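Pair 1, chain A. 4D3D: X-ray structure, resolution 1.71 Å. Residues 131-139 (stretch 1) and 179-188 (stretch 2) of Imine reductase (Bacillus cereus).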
# COMPACT_ATOMS: atom_id res chain seq x y z
N ARG A 131 -21.41 25.06 19.09
CA ARG A 131 -21.25 24.35 17.80
C ARG A 131 -19.82 23.78 17.68
O ARG A 131 -18.92 24.32 18.31
CB ARG A 131 -21.57 25.34 16.70
CG ARG A 131 -23.04 25.86 16.66
CD ARG A 131 -24.04 24.72 16.38
N HIS A 132 -19.63 22.72 16.87
CA HIS A 132 -18.38 21.92 16.82
C HIS A 132 -17.90 21.83 15.36
O HIS A 132 -18.73 21.58 14.51
CB HIS A 132 -18.60 20.56 17.39
CG HIS A 132 -17.43 19.62 17.27
ND1 HIS A 132 -17.17 18.86 16.15
CD2 HIS A 132 -16.48 19.28 18.16
CE1 HIS A 132 -16.13 18.08 16.35
NE2 HIS A 132 -15.66 18.35 17.56
N ILE A 133 -16.65 22.21 15.10
CA ILE A 133 -16.00 21.93 13.77
C ILE A 133 -14.90 20.93 14.05
O ILE A 133 -14.09 21.09 15.00
CB ILE A 133 -15.49 23.16 13.09
CG1 ILE A 133 -16.59 24.16 12.73
CG2 ILE A 133 -14.77 22.80 11.81
CD1 ILE A 133 -15.98 25.51 12.42
N THR A 134 -14.90 19.82 13.27
CA THR A 134 -13.84 18.83 13.38
C THR A 134 -12.76 19.17 12.43
O THR A 134 -13.03 19.37 11.27
CB THR A 134 -14.36 17.40 13.07
OG1 THR A 134 -15.52 17.18 13.86
CG2 THR A 134 -13.33 16.29 13.43
N GLY A 135 -11.50 19.16 12.88
CA GLY A 135 -10.39 19.38 11.98
C GLY A 135 -9.33 18.25 12.07
O GLY A 135 -8.97 17.83 13.16
N GLY A 136 -8.87 17.79 10.91
CA GLY A 136 -7.85 16.76 10.73
C GLY A 136 -6.65 17.38 10.04
O GLY A 136 -6.62 17.49 8.83
N VAL A 137 -5.69 17.86 10.84
CA VAL A 137 -4.53 18.57 10.28
C VAL A 137 -3.57 17.55 9.66
O VAL A 137 -3.17 16.62 10.32
CB VAL A 137 -3.83 19.42 11.35
CG1 VAL A 137 -2.64 20.19 10.75
CG2 VAL A 137 -4.82 20.41 12.00
N GLN A 138 -3.23 17.79 8.41
CA GLN A 138 -2.43 16.83 7.62
C GLN A 138 -0.95 17.11 7.65
O GLN A 138 -0.21 16.36 7.03
CB GLN A 138 -2.93 16.85 6.17
CG GLN A 138 -4.38 16.45 5.99
CD GLN A 138 -4.83 16.78 4.59
OE1 GLN A 138 -4.01 16.76 3.69
NE2 GLN A 138 -6.11 17.13 4.40
N VAL A 139 -0.50 18.15 8.36
CA VAL A 139 0.92 18.59 8.39
C VAL A 139 1.45 18.73 9.83
O VAL A 139 0.67 18.80 10.82
CB VAL A 139 1.12 19.93 7.64
CG1 VAL A 139 0.76 19.84 6.12
CG2 VAL A 139 0.32 21.08 8.31
N ASP A 179 -21.31 15.65 8.55
CA ASP A 179 -21.09 14.72 9.66
C ASP A 179 -19.78 15.11 10.31
O ASP A 179 -18.73 15.09 9.66
CB ASP A 179 -21.02 13.28 9.08
CG ASP A 179 -20.42 12.24 10.01
OD1 ASP A 179 -20.46 12.34 11.24
OD2 ASP A 179 -20.02 11.18 9.48
N PRO A 180 -19.81 15.37 11.61
CA PRO A 180 -18.58 15.71 12.33
C PRO A 180 -17.49 14.60 12.26
O PRO A 180 -16.31 14.94 12.49
CB PRO A 180 -19.04 15.84 13.80
CG PRO A 180 -20.49 16.16 13.72
CD PRO A 180 -20.98 15.41 12.51
N GLY A 181 -17.89 13.33 12.06
CA GLY A 181 -16.93 12.22 11.99
C GLY A 181 -16.08 12.26 10.71
O GLY A 181 -15.03 11.63 10.66
N LEU A 182 -16.52 12.99 9.65
CA LEU A 182 -15.83 12.86 8.34
C LEU A 182 -14.41 13.35 8.25
O LEU A 182 -13.56 12.69 7.61
CB LEU A 182 -16.68 13.49 7.20
CG LEU A 182 -18.02 12.87 6.93
CD1 LEU A 182 -18.75 13.74 5.94
CD2 LEU A 182 -17.92 11.46 6.35
N ALA A 183 -14.07 14.45 8.93
CA ALA A 183 -12.71 14.90 8.96
C ALA A 183 -11.78 13.84 9.53
O ALA A 183 -10.66 13.63 8.98
CB ALA A 183 -12.58 16.17 9.76
N MET A 184 -12.23 13.10 10.53
CA MET A 184 -11.42 12.02 11.10
C MET A 184 -11.44 10.77 10.19
O MET A 184 -10.44 10.03 10.10
CB MET A 184 -11.87 11.68 12.51
CG MET A 184 -11.64 12.84 13.55
SD MET A 184 -10.24 14.00 13.27
CE MET A 184 -9.34 12.64 13.56
N LEU A 185 -12.56 10.53 9.56
CA LEU A 185 -12.73 9.36 8.69
C LEU A 185 -11.69 9.42 7.58
O LEU A 185 -10.90 8.46 7.42
CB LEU A 185 -14.09 9.25 8.11
CG LEU A 185 -14.24 8.01 7.13
CD1 LEU A 185 -14.20 6.64 7.82
CD2 LEU A 185 -15.50 8.27 6.37
N TYR A 186 -11.66 10.50 6.85
CA TYR A 186 -10.73 10.63 5.70
C TYR A 186 -9.24 10.54 6.13
O TYR A 186 -8.42 9.87 5.53
CB TYR A 186 -10.96 11.88 4.92
CG TYR A 186 -12.20 11.84 3.99
CD1 TYR A 186 -13.46 12.18 4.44
CD2 TYR A 186 -12.09 11.38 2.67
CE1 TYR A 186 -14.58 12.12 3.60
CE2 TYR A 186 -13.21 11.30 1.84
CZ TYR A 186 -14.43 11.68 2.28
OH TYR A 186 -15.52 11.64 1.41
N TYR A 187 -8.91 11.19 7.27
CA TYR A 187 -7.58 11.08 7.83
C TYR A 187 -7.17 9.64 8.21
O TYR A 187 -6.11 9.13 7.76
CB TYR A 187 -7.54 11.97 9.09
CG TYR A 187 -6.10 12.13 9.58
CD1 TYR A 187 -5.25 13.11 9.07
CD2 TYR A 187 -5.61 11.24 10.51
CE1 TYR A 187 -3.94 13.20 9.51
CE2 TYR A 187 -4.31 11.33 10.97
CZ TYR A 187 -3.48 12.26 10.46
OH TYR A 187 -2.18 12.30 10.96
N GLN A 188 -8.00 8.95 8.95
CA GLN A 188 -7.65 7.63 9.45
C GLN A 188 -7.59 6.58 8.33
O GLN A 188 -6.71 5.72 8.37
CB GLN A 188 -8.63 7.14 10.51
CG GLN A 188 -8.67 7.96 11.80
CD GLN A 188 -7.33 8.17 12.48
OE1 GLN A 188 -6.39 7.45 12.22
NE2 GLN A 188 -7.26 9.20 13.39

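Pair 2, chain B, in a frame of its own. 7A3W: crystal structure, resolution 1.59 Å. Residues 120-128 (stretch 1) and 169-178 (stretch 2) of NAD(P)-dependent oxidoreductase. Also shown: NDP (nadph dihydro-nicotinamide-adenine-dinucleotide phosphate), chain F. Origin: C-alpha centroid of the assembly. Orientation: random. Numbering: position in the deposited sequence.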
# COMPACT_ATOMS: atom_id res chain seq x y z
N LEU B 120 36.59 -1.84 3.35
CA LEU B 120 35.50 -2.83 3.52
C LEU B 120 34.21 -2.13 3.10
O LEU B 120 34.06 -0.94 3.46
CB LEU B 120 35.39 -3.23 4.99
CG LEU B 120 36.31 -4.32 5.54
CD1 LEU B 120 37.49 -4.63 4.66
CD2 LEU B 120 36.75 -3.94 6.94
N TYR B 121 33.32 -2.81 2.39
CA TYR B 121 32.14 -2.18 1.76
C TYR B 121 30.85 -2.86 2.20
O TYR B 121 30.70 -4.12 2.13
CB TYR B 121 32.25 -2.23 0.24
CG TYR B 121 31.14 -1.48 -0.44
CD1 TYR B 121 31.04 -0.10 -0.33
CD2 TYR B 121 30.14 -2.14 -1.13
CE1 TYR B 121 30.00 0.60 -0.93
CE2 TYR B 121 29.09 -1.46 -1.72
CZ TYR B 121 29.03 -0.09 -1.64
OH TYR B 121 27.99 0.55 -2.27
N VAL B 122 29.90 -2.03 2.62
CA VAL B 122 28.51 -2.43 2.95
C VAL B 122 27.59 -1.50 2.16
O VAL B 122 27.75 -0.28 2.27
CB VAL B 122 28.26 -2.36 4.47
CG1 VAL B 122 26.87 -2.81 4.82
CG2 VAL B 122 29.30 -3.18 5.21
N ASP B 123 26.68 -2.08 1.39
CA ASP B 123 25.65 -1.31 0.66
C ASP B 123 24.40 -1.26 1.55
O ASP B 123 24.18 -2.19 2.35
CB ASP B 123 25.40 -1.90 -0.72
CG ASP B 123 24.80 -0.84 -1.62
OD1 ASP B 123 25.50 0.16 -1.82
OD2 ASP B 123 23.64 -1.00 -2.06
N ALA B 124 23.63 -0.18 1.49
CA ALA B 124 22.54 0.03 2.47
C ALA B 124 21.40 0.80 1.81
O ALA B 124 21.55 1.35 0.69
CB ALA B 124 23.05 0.69 3.72
N GLY B 125 20.23 0.70 2.41
CA GLY B 125 19.02 1.35 1.89
C GLY B 125 18.17 1.79 3.06
O GLY B 125 17.86 0.94 3.92
N ILE B 126 17.87 3.09 3.12
CA ILE B 126 17.13 3.70 4.25
C ILE B 126 15.63 3.59 3.97
O ILE B 126 15.16 4.11 2.93
CB ILE B 126 17.56 5.15 4.51
CG1 ILE B 126 19.08 5.28 4.71
CG2 ILE B 126 16.78 5.69 5.69
CD1 ILE B 126 19.62 6.68 4.64
N MET B 127 14.90 2.95 4.86
CA MET B 127 13.47 2.62 4.68
C MET B 127 12.62 3.56 5.55
O MET B 127 11.74 3.08 6.31
CB MET B 127 13.23 1.14 4.99
CG MET B 127 14.28 0.18 4.38
SD MET B 127 14.65 0.53 2.59
CE MET B 127 13.12 0.03 1.82
N CYS B 128 12.81 4.86 5.40
CA CYS B 128 12.09 5.89 6.20
C CYS B 128 12.41 7.29 5.68
O CYS B 128 13.32 7.45 4.85
CB CYS B 128 12.44 5.82 7.69
SG CYS B 128 14.12 6.36 8.10
N ASP B 169 26.51 -10.51 -0.03
CA ASP B 169 26.76 -9.98 -1.39
C ASP B 169 26.49 -8.48 -1.36
O ASP B 169 25.39 -8.06 -1.06
CB ASP B 169 25.91 -10.69 -2.42
CG ASP B 169 26.25 -10.35 -3.86
OD1 ASP B 169 26.84 -9.28 -4.10
OD2 ASP B 169 25.98 -11.20 -4.70
N PRO B 170 27.48 -7.61 -1.65
CA PRO B 170 27.22 -6.18 -1.68
C PRO B 170 26.03 -5.80 -2.58
O PRO B 170 25.36 -4.82 -2.28
CB PRO B 170 28.53 -5.58 -2.21
CG PRO B 170 29.34 -6.74 -2.72
CD PRO B 170 28.88 -7.94 -1.95
N THR B 171 25.75 -6.58 -3.63
CA THR B 171 24.67 -6.28 -4.60
C THR B 171 23.30 -6.79 -4.10
O THR B 171 22.33 -6.54 -4.79
CB THR B 171 24.93 -6.85 -6.00
OG1 THR B 171 25.01 -8.27 -5.92
CG2 THR B 171 26.18 -6.29 -6.64
N ALA B 172 23.20 -7.40 -2.92
CA ALA B 172 21.93 -8.01 -2.48
C ALA B 172 20.94 -6.90 -2.11
O ALA B 172 19.73 -7.05 -2.40
CB ALA B 172 22.16 -8.95 -1.33
N CYS B 173 21.42 -5.81 -1.50
CA CYS B 173 20.54 -4.78 -0.91
C CYS B 173 19.73 -4.09 -2.01
O CYS B 173 18.47 -3.93 -1.85
CB CYS B 173 21.37 -3.79 -0.09
SG CYS B 173 20.39 -2.40 0.52
N THR B 174 20.38 -3.64 -3.07
CA THR B 174 19.78 -2.73 -4.09
C THR B 174 18.49 -3.31 -4.68
O THR B 174 17.49 -2.60 -4.75
CB THR B 174 20.81 -2.30 -5.14
OG1 THR B 174 21.56 -1.29 -4.49
CG2 THR B 174 20.19 -1.73 -6.39
N PRO B 175 18.44 -4.54 -5.24
CA PRO B 175 17.20 -4.99 -5.88
C PRO B 175 16.02 -5.07 -4.91
O PRO B 175 14.92 -4.71 -5.27
CB PRO B 175 17.59 -6.35 -6.50
CG PRO B 175 19.09 -6.25 -6.65
CD PRO B 175 19.54 -5.51 -5.41
N THR B 176 16.28 -5.53 -3.69
CA THR B 176 15.26 -5.63 -2.63
C THR B 176 14.78 -4.23 -2.25
O THR B 176 13.57 -4.01 -2.18
CB THR B 176 15.83 -6.44 -1.46
OG1 THR B 176 15.96 -7.78 -1.95
CG2 THR B 176 14.97 -6.41 -0.22
N TYR B 177 15.72 -3.33 -2.00
CA TYR B 177 15.47 -1.90 -1.68
C TYR B 177 14.59 -1.29 -2.76
O TYR B 177 13.56 -0.68 -2.45
CB TYR B 177 16.82 -1.19 -1.55
CG TYR B 177 16.85 0.31 -1.52
CD1 TYR B 177 16.61 1.00 -0.34
CD2 TYR B 177 17.22 1.05 -2.64
CE1 TYR B 177 16.71 2.38 -0.26
CE2 TYR B 177 17.28 2.44 -2.59
CZ TYR B 177 17.06 3.11 -1.39
OH TYR B 177 17.15 4.47 -1.27
N LEU B 178 14.97 -1.47 -4.02
CA LEU B 178 14.20 -0.86 -5.12
C LEU B 178 12.81 -1.52 -5.24
O LEU B 178 11.81 -0.78 -5.51
CB LEU B 178 15.01 -0.96 -6.40
CG LEU B 178 16.33 -0.19 -6.45
CD1 LEU B 178 17.02 -0.46 -7.79
CD2 LEU B 178 16.16 1.31 -6.26
PA NDP F . 19.11 15.90 -1.02
O1A NDP F . 18.59 16.63 0.19
O2A NDP F . 18.82 16.37 -2.42
O5B NDP F . 20.70 15.82 -0.84
C5B NDP F . 21.53 15.40 -1.93
C4B NDP F . 22.95 15.36 -1.41
O4B NDP F . 23.84 14.90 -2.47
C3B NDP F . 23.51 16.70 -0.93
O3B NDP F . 24.44 16.43 0.10
C2B NDP F . 24.17 17.20 -2.20
O2B NDP F . 25.22 18.17 -2.05
C1B NDP F . 24.82 15.90 -2.65
N9A NDP F . 25.24 15.92 -4.03
C8A NDP F . 24.49 16.06 -5.17
N7A NDP F . 25.20 16.04 -6.26
C5A NDP F . 26.50 15.83 -5.82
C6A NDP F . 27.74 15.72 -6.49
N6A NDP F . 27.87 15.76 -7.82
N1A NDP F . 28.84 15.53 -5.73
C2A NDP F . 28.71 15.48 -4.40
N3A NDP F . 27.62 15.60 -3.66
C4A NDP F . 26.54 15.77 -4.44
O3 NDP F . 18.79 14.34 -0.99
PN NDP F . 18.39 13.46 0.30
O1N NDP F . 16.92 13.59 0.42
O2N NDP F . 19.23 13.84 1.48
O5D NDP F . 18.69 12.00 -0.25
C5D NDP F . 20.01 11.41 -0.26
C4D NDP F . 19.89 9.96 -0.64
O4D NDP F . 19.13 9.25 0.37
C3D NDP F . 19.19 9.68 -1.98
O3D NDP F . 19.93 8.71 -2.71
C2D NDP F . 17.80 9.24 -1.55
O2D NDP F . 17.18 8.43 -2.54
C1D NDP F . 18.08 8.54 -0.22
N1N NDP F . 16.92 8.57 0.73
C2N NDP F . 16.34 9.74 1.16
C3N NDP F . 15.17 9.74 1.90
C7N NDP F . 14.51 10.98 2.37
O7N NDP F . 13.41 10.87 2.91
N7N NDP F . 15.09 12.17 2.26
C4N NDP F . 14.58 8.44 2.31
C5N NDP F . 15.29 7.28 1.84
C6N NDP F . 16.44 7.37 1.20
P2B NDP F . 24.75 19.72 -1.97
O1X NDP F . 23.80 19.90 -3.15
O2X NDP F . 24.18 19.98 -0.59
O3X NDP F . 26.10 20.37 -2.18
O HOH W 1 23.23 -3.48 -3.12
O HOH W 2 18.83 4.87 0.97

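In both pairs a strand runs nearly parallel to a helix. The angle between strand and helix is 18° in pair 1 and 7° in pair 2, the axes approach to 7.0 Å and 8.1 Å, and 14 central residues superpose with an RMSD of 0.7 Å. The contact buries 344 Å² and 373 Å², respectively.

The helix is approached alike. Asp179(A) matches Asp169(B), and each side chain receives a backbone amide: Gly181(A) N donates to Asp179(A) OD1 at 2.9 Å, and Thr171(B) N to Asp169(B) OD1 at 2.9 Å. Aspartate suits this place because its short carboxylate can fold back onto the amide two residues on, near the beginning of a helix, where amides have no earlier turn to bond to. In pair 2 the hydroxyl of the threonine adds a second bond, Thr171(B) OG1 to Asp169(B) OD1 at 2.8 Å. The matched prolines, Pro180(A) and Pro170(B), follow; their rigid rings fit the bend and offer an apolar surface to the strand. Tyr121(B), at the position of His132(A), places CD2 3.9 Å from Pro170(B) CB, and the proline lies at the edge of its ring.

The next inward-pointing strand position shows two polar solutions. Thr134(A) is compact enough to reach the backbone directly, its OG1 donating to Pro180(A) O at 2.7 Å, though the position of OG1 is less certain, while its CG2 packs 3.7 Å from Ala183(A) CB. Asp123(B) cannot donate as a carboxylate; instead water 1 donates both to Asp123(B) OD2 and to Pro170(B) O, each at 2.7 Å, and accepts from Thr174(B) N at 2.9 Å. Thr174(B) OG1 lies 3.2 Å from Asp123(B) OD2; the matching Met184(A) instead puts CG 3.8 Å from Thr134(A) CG2.

Glycine occupies the following inward position in both. An ideal CB on Gly136(A) would come within a tight 3.1 Å of Ala183(A) O; on Gly125(B) it would lie 2.2 Å from Tyr177(B) CD1, a clash. The bare backbone lets the helix side chains come close: Ala183(A) CB is 4.2 Å from Gly136(A) N, and the larger Cys173(B) places SG 3.6 Å from Gly125(B) N.

The matched tyrosines lie over the later part of stretch 1, but their side chains are placed differently. Tyr187(A) CE1 lies 3.6 Å from Val137(A) O. Tyr177(B) CD1 lies 3.3 Å from Gly125(B) CA, and the flexible Met127(B) brings SD to 3.6 Å from Tyr177(B) CD1, a sulfur-aromatic contact at the ring edge. Water 2 joins Tyr177(B) OH, at 2.8 Å, to Ile126(B) N, at 3.0 Å.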